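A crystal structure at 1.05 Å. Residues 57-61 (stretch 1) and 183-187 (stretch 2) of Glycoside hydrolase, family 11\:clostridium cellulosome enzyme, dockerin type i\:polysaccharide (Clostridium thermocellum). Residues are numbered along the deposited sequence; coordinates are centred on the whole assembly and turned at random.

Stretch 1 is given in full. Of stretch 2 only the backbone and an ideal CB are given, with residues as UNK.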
# COMPACT_ATOMS: atom_id res chain seq x y z
N SER A 57 -13.99 -6.69 -0.28
CA SER A 57 -14.08 -6.07 1.03
C SER A 57 -13.90 -4.57 0.99
O SER A 57 -13.78 -3.93 2.03
CB SER A 57 -13.08 -6.72 1.99
OG SER A 57 -13.20 -8.10 2.03
N GLY A 58 -13.84 -3.98 -0.22
CA GLY A 58 -13.74 -2.54 -0.39
C GLY A 58 -12.34 -1.98 -0.40
O GLY A 58 -12.16 -0.76 -0.39
N HIS A 59 -11.33 -2.84 -0.36
CA HIS A 59 -9.95 -2.38 -0.40
C HIS A 59 -9.55 -2.10 -1.83
O HIS A 59 -10.20 -2.56 -2.79
CB HIS A 59 -9.03 -3.43 0.23
CG HIS A 59 -9.44 -3.84 1.60
ND1 HIS A 59 -9.56 -2.92 2.60
CD2 HIS A 59 -9.75 -5.05 2.08
CE1 HIS A 59 -9.95 -3.59 3.67
NE2 HIS A 59 -10.08 -4.87 3.39
N GLU A 60 -8.46 -1.39 -1.99
CA GLU A 60 -7.86 -1.06 -3.29
C GLU A 60 -6.55 -1.83 -3.44
O GLU A 60 -5.85 -2.08 -2.43
CB GLU A 60 -7.67 0.43 -3.38
CG GLU A 60 -7.03 0.91 -4.67
CD GLU A 60 -7.06 2.40 -4.87
OE1 GLU A 60 -7.37 3.14 -3.92
OE2 GLU A 60 -6.77 2.83 -6.01
N ILE A 61 -6.17 -2.14 -4.67
CA ILE A 61 -4.90 -2.78 -4.97
C ILE A 61 -4.08 -1.83 -5.86
O ILE A 61 -4.57 -1.34 -6.89
CB ILE A 61 -5.12 -4.14 -5.69
CG1 ILE A 61 -5.95 -5.08 -4.81
CG2 ILE A 61 -3.77 -4.75 -6.06
CD1 ILE A 61 -6.30 -6.39 -5.50
N UNK A 183 -9.57 5.69 4.56
CA UNK A 183 -9.99 5.64 3.18
C UNK A 183 -8.95 4.93 2.32
O UNK A 183 -7.76 4.84 2.70
CB UNK A 183 -10.25 7.05 2.65
N UNK A 184 -9.39 4.45 1.16
CA UNK A 184 -8.45 3.94 0.14
C UNK A 184 -7.70 5.11 -0.47
O UNK A 184 -8.09 6.27 -0.31
CB UNK A 184 -9.18 3.15 -0.95
N UNK A 185 -6.63 4.84 -1.25
CA UNK A 185 -5.93 5.92 -1.95
C UNK A 185 -6.85 6.64 -2.91
O UNK A 185 -6.85 7.88 -2.96
CB UNK A 185 -4.72 5.37 -2.71
N UNK A 186 -7.63 5.91 -3.68
CA UNK A 186 -8.53 6.56 -4.63
C UNK A 186 -9.50 7.45 -3.88
O UNK A 186 -9.78 8.59 -4.32
CB UNK A 186 -9.29 5.53 -5.47
N UNK A 187 -10.06 6.96 -2.78
CA UNK A 187 -10.99 7.75 -2.00
C UNK A 187 -10.33 8.99 -1.42
O UNK A 187 -10.93 10.07 -1.37
CB UNK A 187 -11.59 6.90 -0.88

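Stretch 1 offers the other stretch one prominent group, the carboxylate of Glu60, whose extended side chain (chi1 and chi2 both t) reaches the start of a helix, where backbone NH groups lack the carbonyl partners they would find farther along. The positions of stretch 2 can be read against that charge.

Position 183 has extended backbone angles (-135/159), and its ideal CB has nothing of stretch 1 within 5.5 Å. Stretch 1 therefore sets no demand here, although such angles are comfortable for beta-branched residues. The deposited residue is Val183, with chi1 m, and it makes no contact with stretch 1.

Position 184 is more telling. Its phi/psi of -71/168 comes just before the helical angles that begin at 185, which marks it as an N-cap, a place favoured by Ser, Thr, Asp and Asn because their short polar side chains can accept from a backbone NH one turn on. Its CB points toward stretch 1 and lies 3.5 Å from Glu60 OE1, so a second negative charge would be less welcome than a neutral hydroxyl; Gly58 O, 4.9 Å from the ideal CB, leaves room for a small group. Ser or Thr would suit best, and the residue is Thr184. With chi1 p, its OG1 accepts from the N of residue 187 at 3.1 Å, the capping bond, while its methyl CG2 packs 3.5 Å from Gly58 O and 4.3 Å from His59 C. The hydroxyl caps the helix, and the methyl lies against the backbone of stretch 1.

At position 185, in the first turn, CB points sideways and lies 3.7 Å from Glu60 OE1. The backbone N of 185 is 3.3 Å from Glu60 OE1, but the angle is too poor for a hydrogen bond. Many helix-compatible side chains would fit, since the chain can grow past the carboxylate. The deposited Leu185 (chi1 m, chi2 t) meets stretch 1 chiefly near its base, its CB standing 3.7 Å from Glu60 OE1.

Position 186 faces the carboxylate most directly: CB points toward stretch 1, 3.4 Å from Glu60 OE1, and the backbone N donates to OE1 at 2.8 Å with an angle of 165°. The second oxygen, OE2, invites a donor, and so close to the backbone a short hydroxyl side chain, Ser or Thr, is well placed. Thr186 supplies it: with chi1 m, its OG1 donates to Glu60 OE2 at 2.7 Å. Backbone and side chain of one residue thus grip both carboxylate oxygens.

Position 187 has helical angles, a sideways CB and no atom of stretch 1 within 5.5 Å of that CB, so a long polar chain is one of several possibilities. Glu187 bends back to the helix start, where its OE1 accepts from Thr184 N at 2.9 Å. With the bond from Glu187 N to Thr184 OG1, this forms a reciprocal capping box. A water donates to Glu187 OE2 at 3.0 Å and to Gly58 O at 2.7 Å, linking the stretches indirectly.

Stretch 2 (183-187) VTLTE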
# COMPACT_ATOMS: atom_id res chain seq x y z
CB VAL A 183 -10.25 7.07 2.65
CG1 VAL A 183 -11.51 7.67 3.39
CG2 VAL A 183 -9.06 7.97 2.77
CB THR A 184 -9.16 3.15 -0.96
OG1 THR A 184 -9.95 4.06 -1.70
CG2 THR A 184 -9.98 1.97 -0.43
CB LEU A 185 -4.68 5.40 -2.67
CG LEU A 185 -3.53 4.98 -1.75
CD1 LEU A 185 -2.38 4.38 -2.59
CD2 LEU A 185 -3.01 6.14 -0.95
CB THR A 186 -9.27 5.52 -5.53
OG1 THR A 186 -8.35 5.02 -6.51
CG2 THR A 186 -10.48 6.09 -6.25
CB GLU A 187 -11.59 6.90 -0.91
CG GLU A 187 -12.59 5.86 -1.35
CD GLU A 187 -12.90 4.76 -0.32
OE1 GLU A 187 -12.30 4.70 0.82
OE2 GLU A 187 -13.77 3.86 -0.67
O HOH W 1 -13.12 1.19 -1.99
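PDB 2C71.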